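Long-range contacts in C-glycoside 3-oxidase (Microbacterium trichothecenolyticum, PDB 7DVE), which uses FAD and molecular oxygen to oxidise the C3 hydroxyl of the sugar in C-glycosides such as isoorientin and mangiferin, releasing hydrogen peroxide: residues Asp381-Ser386 with Pro396-His401; Gly343-Leu348 with Val367-Phe372; Cys373-Gln378 with Asp406-Thr411; His65-Ser70 with Ala93-Tyr98. One frame throughout, in Å; residues are numbered along the deposited sequence.

Interaction 1: residues Asp381-Ser386 with Pro396-His401; sequences DRVAFS and PAMQLH
Val383 meets two side chains of strand 396-401 on one face of a two-stranded antiparallel ribbon: its CB lies 3.7 Å from Leu400 CD2, and its CG2 reaches Met398 CB. CG2 stands anti to the backbone N, which turns that methyl toward both neighbours. Farther along the same face Phe385 and Met398 run side by side, Phe385 CE1 3.9 Å from Met398 CG, while Pro396 O sits at the ring edge near CD1. Helix 276-283 lies against this face through Pro278 and Gln279, so branched, aromatic and thioether side chains suit it. Outward, Arg382 and Ala384 pair with His401 and Gln399 through two-way backbone bonds, such as His401 N to Arg382 O at 2.9 Å, and Ser386 N adds a more bent bond to Ala397 O. On the face that carries Arg382, Ala384, Gln399 and His401, the extended Arg382 lies alongside His401, the guanidinium and imidazole planes 21° apart, with the Ala384 methyl over the guanidinium centre. Glu109 holds His401 ND1 only weakly. Backbone bonding thus joins the strands, with one apolar face on helix 276-283, the Met398 side chain about 8 Å from the bound FAD; the guanidinium and Glu109 would probably push the ionisation of His401 in opposite senses.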
loop_
_atom_site.group_PDB
_atom_site.type_symbol
_atom_site.label_atom_id
_atom_site.label_comp_id
_atom_site.label_asym_id
_atom_site.label_seq_id
_atom_site.Cartn_x
_atom_site.Cartn_y
_atom_site.Cartn_z
ATOM N N ASP A 381 11.916 15.181 7.321
ATOM C CA ASP A 381 11.462 14.312 6.246
ATOM C C ASP A 381 9.984 14.589 6.018
ATOM O O ASP A 381 9.151 14.202 6.842
ATOM C CB ASP A 381 11.689 12.842 6.601
ATOM C CG ASP A 381 13.175 12.465 6.707
ATOM O OD1 ASP A 381 14.026 13.123 6.074
ATOM O OD2 ASP A 381 13.493 11.486 7.425
ATOM N N ARG A 382 9.639 15.255 4.917
ATOM C CA ARG A 382 8.249 15.655 4.732
ATOM C C ARG A 382 7.928 15.863 3.261
ATOM O O ARG A 382 8.814 15.922 2.404
ATOM C CB ARG A 382 7.934 16.941 5.489
ATOM C CG ARG A 382 8.816 18.102 5.067
ATOM C CD ARG A 382 8.690 19.185 6.074
ATOM N NE ARG A 382 9.021 20.474 5.516
ATOM C CZ ARG A 382 8.208 21.521 5.508
ATOM N NH1 ARG A 382 6.952 21.424 5.916
ATOM N NH2 ARG A 382 8.679 22.702 5.097
ATOM N N VAL A 383 6.628 15.988 2.988
ATOM C CA VAL A 383 6.132 16.519 1.726
ATOM C C VAL A 383 5.556 17.906 1.988
ATOM O O VAL A 383 4.682 18.066 2.844
ATOM C CB VAL A 383 5.092 15.591 1.077
ATOM C CG1 VAL A 383 4.014 15.199 2.063
ATOM C CG2 VAL A 383 4.490 16.267 -0.148
ATOM N N ALA A 384 6.053 18.906 1.261
ATOM C CA ALA A 384 5.616 20.292 1.324
ATOM C C ALA A 384 4.909 20.675 0.029
ATOM O O ALA A 384 5.072 20.025 -1.007
ATOM C CB ALA A 384 6.811 21.230 1.564
ATOM N N PHE A 385 4.135 21.757 0.079
ATOM C CA PHE A 385 3.272 22.116 -1.039
ATOM C C PHE A 385 3.459 23.576 -1.413
ATOM O O PHE A 385 3.805 24.407 -0.576
ATOM C CB PHE A 385 1.801 21.829 -0.708
ATOM C CG PHE A 385 1.551 20.405 -0.375
ATOM C CD1 PHE A 385 1.502 19.452 -1.375
ATOM C CD2 PHE A 385 1.421 19.997 0.948
ATOM C CE1 PHE A 385 1.297 18.120 -1.060
ATOM C CE2 PHE A 385 1.220 18.675 1.257
ATOM C CZ PHE A 385 1.166 17.740 0.253
ATOM N N SER A 386 3.228 23.871 -2.691
ATOM C CA SER A 386 3.463 25.186 -3.265
ATOM C C SER A 386 2.169 25.981 -3.323
ATOM O O SER A 386 1.110 25.435 -3.653
ATOM C CB SER A 386 4.057 25.067 -4.672
ATOM O OG SER A 386 4.329 26.361 -5.209
ATOM N N PRO A 396 -1.905 21.415 -5.504
ATOM C CA PRO A 396 -0.656 22.120 -5.175
ATOM C C PRO A 396 0.544 21.203 -5.322
ATOM O O PRO A 396 0.549 20.072 -4.821
ATOM C CB PRO A 396 -0.856 22.575 -3.725
ATOM C CG PRO A 396 -2.299 22.444 -3.438
ATOM C CD PRO A 396 -2.979 21.675 -4.533
ATOM N N ALA A 397 1.551 21.686 -6.052
ATOM C CA ALA A 397 2.688 20.850 -6.397
ATOM C C ALA A 397 3.491 20.506 -5.152
ATOM O O ALA A 397 3.581 21.294 -4.212
ATOM C CB ALA A 397 3.574 21.536 -7.438
ATOM N N MET A 398 4.054 19.296 -5.145
ATOM C CA MET A 398 4.826 18.761 -4.030
ATOM C C MET A 398 6.314 19.024 -4.182
ATOM O O MET A 398 6.876 18.982 -5.282
ATOM C CB MET A 398 4.625 17.244 -3.852
ATOM C CG MET A 398 3.257 16.687 -4.153
ATOM S SD MET A 398 3.268 14.877 -4.092
ATOM C CE MET A 398 1.554 14.584 -3.616
ATOM N N GLN A 399 6.940 19.279 -3.041
ATOM C CA GLN A 399 8.382 19.276 -2.882
ATOM C C GLN A 399 8.675 18.270 -1.783
ATOM O O GLN A 399 8.035 18.296 -0.727
ATOM C CB GLN A 399 8.930 20.669 -2.528
ATOM C CG GLN A 399 10.395 20.650 -2.155
ATOM C CD GLN A 399 11.277 20.269 -3.341
ATOM O OE1 GLN A 399 11.067 20.766 -4.455
ATOM N NE2 GLN A 399 12.262 19.383 -3.114
ATOM N N LEU A 400 9.580 17.344 -2.057
ATOM C CA LEU A 400 9.909 16.269 -1.136
ATOM C C LEU A 400 11.220 16.607 -0.439
ATOM O O LEU A 400 12.211 16.946 -1.100
ATOM C CB LEU A 400 10.012 14.931 -1.872
ATOM C CG LEU A 400 8.717 14.259 -2.376
ATOM C CD1 LEU A 400 8.981 12.817 -2.826
ATOM C CD2 LEU A 400 7.607 14.311 -1.338
ATOM N N HIS A 401 11.217 16.533 0.892
ATOM C CA HIS A 401 12.408 16.749 1.705
ATOM C C HIS A 401 12.743 15.433 2.396
ATOM O O HIS A 401 11.925 14.905 3.155
ATOM C CB HIS A 401 12.185 17.850 2.743
ATOM C CG HIS A 401 12.004 19.223 2.165
ATOM N ND1 HIS A 401 13.063 20.072 1.929
ATOM C CD2 HIS A 401 10.887 19.920 1.847
ATOM C CE1 HIS A 401 12.611 21.220 1.455
ATOM N NE2 HIS A 401 11.295 21.155 1.396
#

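Interaction 2: residues Gly343-Leu348 with Val367-Phe372; sequences GQVMQL and VGLGLF
The ring of Phe372 and the side-chain amide of Gln344 meet obliquely, their planes 56° apart, with Phe372 CE1 4.0 Å from Gln344 CD. Elsewhere the ring of Phe372 meets His342 and, with the planes nearly parallel, the proposed proton acceptor His444. Gln344 holds CG between its backbone N and carbonyl carbon (chi1 53°), from where an extended chain carries the amide past the ring. Its OE1 is gripped by His342 NE2 and Asn488 ND2, while NE2 makes a weak bond to Met346 SD. An alanine in place of Gln344 would probably leave those two donors without their shared acceptor and open a gap beside the Phe372 ring, close to the FAD pocket. The two strands belong to the large antiparallel sheet of this GMC oxidoreductase, which stands beside the flavin. Hydrogen-bonded pairs alternate with non-hydrogen-bonded ones: Gln344 N gives to Gly370 O at 2.9 Å and Met346 N to Gly368 O at 2.8 Å, each matched by a return bond. Both partners being glycines, Met346 can fold over the neighbouring strand; its chain bends at chi2 and chi3 and brings Met346 CE to 3.5 Å from Gly370 N. A side chain at Gly370 would also press on the Phe372 ring. On the other face Val345 and Leu369 lie side by side, Val345 CG2 4.1 Å from Leu369 CD2, and Leu371 CD1 rests 3.8 Å from Gly343 CA. Leu369 and Leu371 extend this apolar face to helix 406-424, whereas Val345 packs on helix 176-183.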
loop_
_atom_site.group_PDB
_atom_site.type_symbol
_atom_site.label_atom_id
_atom_site.label_comp_id
_atom_site.label_asym_id
_atom_site.label_seq_id
_atom_site.Cartn_x
_atom_site.Cartn_y
_atom_site.Cartn_z
ATOM N N GLY A 343 12.159 -9.185 5.410
ATOM C CA GLY A 343 12.707 -9.921 4.285
ATOM C C GLY A 343 11.623 -10.702 3.566
ATOM O O GLY A 343 10.749 -11.299 4.196
ATOM N N GLN A 344 11.690 -10.708 2.250
ATOM C CA GLN A 344 10.830 -11.605 1.517
ATOM C C GLN A 344 11.633 -12.209 0.382
ATOM O O GLN A 344 12.470 -11.537 -0.230
ATOM C CB GLN A 344 9.568 -10.906 0.992
ATOM C CG GLN A 344 9.810 -9.654 0.198
ATOM C CD GLN A 344 8.566 -8.780 0.113
ATOM O OE1 GLN A 344 7.905 -8.479 1.128
ATOM N NE2 GLN A 344 8.241 -8.365 -1.103
ATOM N N VAL A 345 11.385 -13.501 0.157
ATOM C CA VAL A 345 11.941 -14.270 -0.946
ATOM C C VAL A 345 10.789 -14.658 -1.860
ATOM O O VAL A 345 9.754 -15.134 -1.383
ATOM C CB VAL A 345 12.683 -15.515 -0.431
ATOM C CG1 VAL A 345 13.440 -16.167 -1.568
ATOM C CG2 VAL A 345 13.601 -15.136 0.688
ATOM N N MET A 346 10.962 -14.460 -3.165
ATOM C CA MET A 346 9.842 -14.433 -4.094
ATOM C C MET A 346 10.190 -15.108 -5.405
ATOM O O MET A 346 11.255 -14.862 -5.967
ATOM C CB MET A 346 9.396 -12.986 -4.405
ATOM C CG MET A 346 9.441 -12.027 -3.218
ATOM S SD MET A 346 9.806 -10.353 -3.651
ATOM C CE MET A 346 11.593 -10.367 -3.644
ATOM N N GLN A 347 9.275 -15.938 -5.901
ATOM C CA GLN A 347 9.275 -16.264 -7.317
ATOM C C GLN A 347 9.114 -14.967 -8.096
ATOM O O GLN A 347 8.494 -14.015 -7.615
ATOM C CB GLN A 347 8.142 -17.259 -7.659
ATOM C CG GLN A 347 6.724 -16.861 -7.235
ATOM C CD GLN A 347 5.670 -17.942 -7.568
ATOM O OE1 GLN A 347 5.723 -19.075 -7.075
ATOM N NE2 GLN A 347 4.717 -17.583 -8.416
ATOM N N LEU A 348 9.654 -14.931 -9.316
ATOM C CA LEU A 348 9.847 -13.642 -9.980
ATOM C C LEU A 348 8.529 -12.951 -10.327
ATOM O O LEU A 348 8.464 -11.717 -10.310
ATOM C CB LEU A 348 10.688 -13.809 -11.234
ATOM C CG LEU A 348 12.052 -14.446 -10.991
ATOM C CD1 LEU A 348 12.778 -14.657 -12.333
ATOM C CD2 LEU A 348 12.861 -13.602 -10.036
ATOM N N VAL A 367 15.176 -16.982 -8.079
ATOM C CA VAL A 367 14.296 -16.366 -7.088
ATOM C C VAL A 367 14.876 -15.027 -6.680
ATOM O O VAL A 367 16.098 -14.874 -6.599
ATOM C CB VAL A 367 14.080 -17.237 -5.830
ATOM C CG1 VAL A 367 13.208 -18.435 -6.162
ATOM C CG2 VAL A 367 15.402 -17.660 -5.249
ATOM N N GLY A 368 13.989 -14.066 -6.415
ATOM C CA GLY A 368 14.367 -12.754 -5.944
ATOM C C GLY A 368 14.279 -12.662 -4.434
ATOM O O GLY A 368 13.505 -13.372 -3.797
ATOM N N LEU A 369 15.084 -11.772 -3.872
ATOM C CA LEU A 369 15.051 -11.419 -2.461
ATOM C C LEU A 369 14.948 -9.912 -2.322
ATOM O O LEU A 369 15.652 -9.170 -3.020
ATOM C CB LEU A 369 16.319 -11.877 -1.721
ATOM C CG LEU A 369 16.542 -13.375 -1.575
ATOM C CD1 LEU A 369 17.307 -13.912 -2.781
ATOM C CD2 LEU A 369 17.266 -13.659 -0.271
ATOM N N GLY A 370 14.098 -9.467 -1.391
ATOM C CA GLY A 370 14.105 -8.083 -0.952
ATOM C C GLY A 370 14.167 -7.937 0.563
ATOM O O GLY A 370 13.412 -8.582 1.305
ATOM N N LEU A 371 15.067 -7.086 1.034
ATOM C CA LEU A 371 15.098 -6.653 2.417
ATOM C C LEU A 371 14.725 -5.179 2.507
ATOM O O LEU A 371 15.114 -4.372 1.661
ATOM C CB LEU A 371 16.473 -6.892 3.058
ATOM C CG LEU A 371 16.572 -8.053 4.075
ATOM C CD1 LEU A 371 16.335 -9.421 3.423
ATOM C CD2 LEU A 371 17.903 -8.000 4.852
ATOM N N PHE A 372 13.966 -4.838 3.539
ATOM C CA PHE A 372 13.437 -3.501 3.745
ATOM C C PHE A 372 13.852 -3.024 5.117
ATOM O O PHE A 372 13.711 -3.759 6.103
ATOM C CB PHE A 372 11.905 -3.467 3.664
ATOM C CG PHE A 372 11.357 -3.867 2.322
ATOM C CD1 PHE A 372 11.358 -5.210 1.921
ATOM C CD2 PHE A 372 10.822 -2.913 1.464
ATOM C CE1 PHE A 372 10.852 -5.601 0.671
ATOM C CE2 PHE A 372 10.296 -3.303 0.224
ATOM C CZ PHE A 372 10.314 -4.659 -0.172
#

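Interaction 3: residues Cys373-Gln378 with Asp406-Thr411; sequences CAKDLQ and DRDHAT
Asp408 takes hold of the loop 373-378 with both carboxylate oxygens, and the packing is closest here. Asp408 OD1 accepts the backbone N-H of Asp376 at 2.9 Å on its syn lone pair, an almost straight bond of 171°, while OD2 forms a salt bridge with Lys375 NZ at 2.9 Å, met on the syn side but 30° out of the carboxylate plane. Lys375 starts away from the helix and returns by bends at chi2 and chi4, which lay its CD 3.2 Å from Asp408 OD1. The ammonium also binds Asp376 O, Thr403 O and Asp381, so a long flexible amine suits this buried place. A methionine in place of Lys375 would probably leave the carboxylates of Asp408 and Asp381 without their shared positive mate and the loop less firmly held. Asp408 OD2 also accepts the backbone N of Ser405, just before helix 406-424, so the same carboxylate ties down the start of the helix.

The outer side is looser. Exposed Arg407 grips Asp376 side-on, Arg407 NE to Asp376 OD2 at 3.0 Å and NH2 to OD1 at 3.2 Å; the carboxylate lies at the guanidinium edge, yet is itself met from above its plane, the two planes 63° apart. Ser405 OG is a second partner of Asp376 OD2. Cys373 SG lies 3.9 Å from Thr411 O, and Cys373 CB 4.1 Å from Thr411 CG2; waters bridge Ala374 to Asp408 OD1 and to Thr411 OG1. Acids and bases thus tie the loop to the first helical turn, and the surrounding cations probably keep Asp376 and Asp408 ionised.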
loop_
_atom_site.group_PDB
_atom_site.type_symbol
_atom_site.label_atom_id
_atom_site.label_comp_id
_atom_site.label_asym_id
_atom_site.label_seq_id
_atom_site.Cartn_x
_atom_site.Cartn_y
_atom_site.Cartn_z
ATOM N N CYS A 373 14.339 -1.784 5.169
ATOM C CA CYS A 373 14.787 -1.134 6.389
ATOM C C CYS A 373 13.699 -0.250 6.982
ATOM O O CYS A 373 12.847 0.285 6.263
ATOM C CB CYS A 373 16.019 -0.280 6.109
ATOM S SG CYS A 373 17.400 -1.252 5.595
ATOM N N ALA A 374 13.746 -0.101 8.308
ATOM C CA ALA A 374 12.971 0.915 9.003
ATOM C C ALA A 374 13.709 2.254 8.948
ATOM O O ALA A 374 14.938 2.302 9.026
ATOM C CB ALA A 374 12.744 0.506 10.456
ATOM N N LYS A 375 12.953 3.338 8.796
ATOM C CA LYS A 375 13.537 4.663 8.679
ATOM C C LYS A 375 13.793 5.261 10.059
ATOM O O LYS A 375 13.016 5.056 10.997
ATOM C CB LYS A 375 12.611 5.585 7.885
ATOM C CG LYS A 375 13.215 6.976 7.565
ATOM C CD LYS A 375 14.534 6.924 6.790
ATOM C CE LYS A 375 15.004 8.340 6.351
ATOM N NZ LYS A 375 15.427 9.255 7.483
ATOM N N ASP A 376 14.913 5.964 10.189
ATOM C CA ASP A 376 15.123 6.884 11.298
ATOM C C ASP A 376 14.203 8.080 11.089
ATOM O O ASP A 376 14.475 8.940 10.243
ATOM C CB ASP A 376 16.588 7.311 11.339
ATOM C CG ASP A 376 16.891 8.311 12.452
ATOM O OD1 ASP A 376 15.952 8.873 13.049
ATOM O OD2 ASP A 376 18.085 8.526 12.735
ATOM N N LEU A 377 13.119 8.148 11.851
ATOM C CA LEU A 377 12.108 9.170 11.607
ATOM C C LEU A 377 12.626 10.565 11.941
ATOM O O LEU A 377 13.325 10.772 12.937
ATOM C CB LEU A 377 10.846 8.861 12.407
ATOM C CG LEU A 377 10.229 7.487 12.090
ATOM C CD1 LEU A 377 8.960 7.302 12.866
ATOM C CD2 LEU A 377 9.951 7.358 10.632
ATOM N N GLN A 378 12.284 11.526 11.090
ATOM C CA GLN A 378 12.753 12.896 11.224
ATOM C C GLN A 378 11.599 13.851 10.970
ATOM O O GLN A 378 10.738 13.585 10.129
ATOM C CB GLN A 378 13.903 13.185 10.253
ATOM C CG GLN A 378 15.163 12.384 10.545
ATOM C CD GLN A 378 16.251 12.585 9.502
ATOM O OE1 GLN A 378 16.030 12.404 8.302
ATOM N NE2 GLN A 378 17.433 12.943 9.959
ATOM N N ASP A 406 22.871 8.968 9.611
ATOM C CA ASP A 406 23.915 7.961 9.776
ATOM C C ASP A 406 23.349 6.636 10.268
ATOM O O ASP A 406 23.863 5.562 9.915
ATOM C CB ASP A 406 24.951 8.476 10.752
ATOM C CG ASP A 406 25.312 9.918 10.483
ATOM O OD1 ASP A 406 24.418 10.783 10.702
ATOM O OD2 ASP A 406 26.453 10.189 10.052
ATOM N N ARG A 407 22.284 6.684 11.072
ATOM C CA ARG A 407 21.642 5.447 11.494
ATOM C C ARG A 407 21.004 4.748 10.304
ATOM O O ARG A 407 21.037 3.513 10.212
ATOM C CB ARG A 407 20.625 5.736 12.614
ATOM C CG ARG A 407 21.257 6.393 13.864
ATOM C CD ARG A 407 20.403 6.289 15.165
ATOM N NE ARG A 407 19.106 6.955 15.056
ATOM C CZ ARG A 407 18.194 7.031 16.022
ATOM N NH1 ARG A 407 18.413 6.525 17.234
ATOM N NH2 ARG A 407 17.029 7.630 15.768
ATOM N N ASP A 408 20.422 5.518 9.377
ATOM C CA ASP A 408 19.888 4.921 8.152
ATOM C C ASP A 408 20.978 4.168 7.399
ATOM O O ASP A 408 20.780 3.024 6.986
ATOM C CB ASP A 408 19.274 5.997 7.251
ATOM C CG ASP A 408 18.036 6.636 7.860
ATOM O OD1 ASP A 408 17.164 5.884 8.328
ATOM O OD2 ASP A 408 17.936 7.886 7.863
ATOM N N HIS A 409 22.155 4.790 7.243
ATOM C CA HIS A 409 23.231 4.172 6.466
ATOM C C HIS A 409 23.758 2.917 7.149
ATOM O O HIS A 409 24.049 1.911 6.485
ATOM C CB HIS A 409 24.366 5.171 6.259
ATOM C CG HIS A 409 24.111 6.168 5.171
ATOM N ND1 HIS A 409 24.117 7.531 5.395
ATOM C CD2 HIS A 409 23.885 6.005 3.846
ATOM C CE1 HIS A 409 23.882 8.162 4.259
ATOM N NE2 HIS A 409 23.745 7.260 3.303
ATOM N N ALA A 410 23.911 2.978 8.473
ATOM C CA ALA A 410 24.324 1.811 9.247
ATOM C C ALA A 410 23.340 0.652 9.084
ATOM O O ALA A 410 23.745 -0.502 8.861
ATOM C CB ALA A 410 24.478 2.210 10.726
ATOM N N THR A 411 22.034 0.926 9.186
ATOM C CA THR A 411 21.080 -0.186 9.057
ATOM C C THR A 411 21.012 -0.711 7.625
ATOM O O THR A 411 20.789 -1.913 7.417
ATOM C CB THR A 411 19.677 0.207 9.548
ATOM O OG1 THR A 411 18.890 -0.976 9.681
ATOM C CG2 THR A 411 18.959 1.096 8.558
HETATM O O HOH W 1 16.380 3.377 6.847
HETATM O O HOH W 2 15.826 -1.008 9.857
#

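Interaction 4: residues His65-Ser70 with Ala93-Tyr98; sequences HAQRRS and ARPGTY
Pro95 packs beside Gln67, the two side chains pointing the same way, with Pro95 CB 3.7 Å from Gln67 NE2. Gln67 is extended beyond CG, which stands anti to the carbonyl carbon (chi1 -63°), and this brings the amide end beside Pro95 CB. A water accepts from Gln67 NE2 at 3.0 Å and makes a long, weak bond to Pro95 O, a natural use of an amide at a partly exposed edge. Gly96 comes next and approaches the last turn of helix 60-69 most closely: Gly96 CA makes a CH...O contact of 3.6 Å with Gln67 O, and Gly96 O lies 3.6 Å from Ser70 CB. Arg94 to Thr97 form a type II beta turn, with Pro95 and Gly96 at its two central positions. Glycine suits the second of these because, at phi 85°, a side chain would collide with the preceding carbonyl. Beyond the helix, Glu71 receives Gly96 N, and Ser118, an FAD-binding residue, bonds to Gly96 O. Thr97 turns away from the helix and closes its own turn, Thr97 OG1 giving a bond of 2.8 Å to Arg94 O, which also takes Thr97 N; Thr97 also touches the FAD. Tyr98 follows, its CD1 4.2 Å from Ser70 O and its hydroxyl bonded to Ser119. Ser70 itself turns OG back to Ala66 O, at 2.9 Å, satisfying the hydroxyl within the helix end.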
loop_
_atom_site.group_PDB
_atom_site.type_symbol
_atom_site.label_atom_id
_atom_site.label_comp_id
_atom_site.label_asym_id
_atom_site.label_seq_id
_atom_site.Cartn_x
_atom_site.Cartn_y
_atom_site.Cartn_z
ATOM N N HIS A 65 -2.695 -1.813 -21.636
ATOM C CA HIS A 65 -3.501 -0.597 -21.710
ATOM C C HIS A 65 -4.066 -0.208 -20.344
ATOM O O HIS A 65 -4.079 0.975 -19.986
ATOM C CB HIS A 65 -4.624 -0.784 -22.719
ATOM C CG HIS A 65 -5.284 0.491 -23.140
ATOM N ND1 HIS A 65 -4.581 1.656 -23.367
ATOM C CD2 HIS A 65 -6.580 0.775 -23.415
ATOM C CE1 HIS A 65 -5.418 2.606 -23.744
ATOM N NE2 HIS A 65 -6.636 2.094 -23.788
ATOM N N ALA A 66 -4.560 -1.179 -19.581
ATOM C CA ALA A 66 -4.994 -0.903 -18.216
ATOM C C ALA A 66 -3.870 -0.257 -17.407
ATOM O O ALA A 66 -4.079 0.741 -16.679
ATOM C CB ALA A 66 -5.447 -2.208 -17.567
ATOM N N GLN A 67 -2.664 -0.813 -17.528
ATOM C CA GLN A 67 -1.523 -0.220 -16.843
ATOM C C GLN A 67 -1.312 1.233 -17.282
ATOM O O GLN A 67 -1.233 2.138 -16.443
ATOM C CB GLN A 67 -0.280 -1.066 -17.099
ATOM C CG GLN A 67 -0.431 -2.453 -16.541
ATOM C CD GLN A 67 0.740 -3.350 -16.853
ATOM O OE1 GLN A 67 1.130 -3.503 -18.003
ATOM N NE2 GLN A 67 1.303 -3.958 -15.826
ATOM N N ARG A 68 -1.234 1.473 -18.598
ATOM C CA ARG A 68 -0.919 2.817 -19.083
ATOM C C ARG A 68 -1.987 3.821 -18.655
ATOM O O ARG A 68 -1.669 4.955 -18.279
ATOM C CB ARG A 68 -0.753 2.813 -20.606
ATOM N N ARG A 69 -3.259 3.402 -18.663
ATOM C CA ARG A 69 -4.352 4.235 -18.185
ATOM C C ARG A 69 -4.270 4.532 -16.693
ATOM O O ARG A 69 -4.931 5.472 -16.239
ATOM C CB ARG A 69 -5.690 3.571 -18.480
ATOM C CG ARG A 69 -6.056 3.545 -19.940
ATOM C CD ARG A 69 -7.279 2.692 -20.112
ATOM N NE ARG A 69 -8.484 3.472 -19.872
ATOM C CZ ARG A 69 -9.655 2.960 -19.511
ATOM N NH1 ARG A 69 -9.806 1.658 -19.301
ATOM N NH2 ARG A 69 -10.697 3.776 -19.358
ATOM N N SER A 70 -3.511 3.747 -15.917
ATOM C CA SER A 70 -3.333 4.080 -14.498
ATOM C C SER A 70 -2.229 5.111 -14.217
ATOM O O SER A 70 -1.978 5.420 -13.041
ATOM C CB SER A 70 -3.021 2.810 -13.699
ATOM O OG SER A 70 -3.941 1.777 -13.978
ATOM N N ALA A 93 9.413 4.655 -13.846
ATOM C CA ALA A 93 8.317 4.114 -13.057
ATOM C C ALA A 93 7.914 2.729 -13.560
ATOM O O ALA A 93 7.891 2.480 -14.771
ATOM C CB ALA A 93 7.105 5.047 -13.120
ATOM N N ARG A 94 7.595 1.836 -12.621
ATOM C CA ARG A 94 7.014 0.544 -12.957
ATOM C C ARG A 94 5.684 0.742 -13.676
ATOM O O ARG A 94 4.966 1.709 -13.399
ATOM C CB ARG A 94 6.755 -0.270 -11.696
ATOM C CG ARG A 94 7.908 -1.107 -11.250
ATOM C CD ARG A 94 7.769 -1.281 -9.769
ATOM N NE ARG A 94 8.399 -0.197 -9.022
ATOM C CZ ARG A 94 8.760 -0.299 -7.751
ATOM N NH1 ARG A 94 8.563 -1.422 -7.068
ATOM N NH2 ARG A 94 9.312 0.754 -7.148
ATOM N N PRO A 95 5.321 -0.168 -14.589
ATOM C CA PRO A 95 4.019 -0.056 -15.268
ATOM C C PRO A 95 2.877 0.025 -14.272
ATOM O O PRO A 95 2.912 -0.598 -13.219
ATOM C CB PRO A 95 3.943 -1.328 -16.126
ATOM C CG PRO A 95 5.291 -2.048 -15.967
ATOM C CD PRO A 95 6.225 -1.128 -15.255
ATOM N N GLY A 96 1.878 0.841 -14.595
ATOM C CA GLY A 96 0.779 1.101 -13.700
ATOM C C GLY A 96 1.017 2.201 -12.685
ATOM O O GLY A 96 0.121 2.491 -11.888
ATOM N N THR A 97 2.198 2.805 -12.663
ATOM C CA THR A 97 2.499 3.880 -11.729
ATOM C C THR A 97 3.180 5.024 -12.477
ATOM O O THR A 97 3.616 4.874 -13.618
ATOM C CB THR A 97 3.400 3.418 -10.582
ATOM O OG1 THR A 97 4.731 3.231 -11.078
ATOM C CG2 THR A 97 2.902 2.139 -9.979
ATOM N N TYR A 98 3.272 6.177 -11.819
ATOM C CA TYR A 98 3.998 7.316 -12.369
ATOM C C TYR A 98 4.774 8.012 -11.261
ATOM O O TYR A 98 4.472 7.876 -10.068
ATOM C CB TYR A 98 3.072 8.313 -13.087
ATOM C CG TYR A 98 2.013 8.958 -12.215
ATOM C CD1 TYR A 98 0.901 8.225 -11.781
ATOM C CD2 TYR A 98 2.098 10.311 -11.856
ATOM C CE1 TYR A 98 -0.070 8.799 -11.015
ATOM C CE2 TYR A 98 1.119 10.893 -11.080
ATOM C CZ TYR A 98 0.042 10.130 -10.661
ATOM O OH TYR A 98 -0.940 10.696 -9.891
HETATM O O HOH W 3 0.498 -3.098 -13.040
#

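Interaction 2 is the buried contact of the four; interactions 1, 3 and 4 are only partly buried. Interactions 1 and 2 are both antiparallel strand pairs held by backbone bonds, but the first is a separate two-stranded ribbon and the second part of a large sheet. Interaction 3 joins them along the chain: its loop continues from strand 366-373 toward strand 382-386, and its helix, 406-424, also covers Leu369 and Leu371 of interaction 2. Its chemistry is ionic, and the Asp381-Lys375 salt bridge links it directly to interaction 1. Interaction 4 stands apart, joining helix and turn without a direct hydrogen bond, yet borders the FAD pocket.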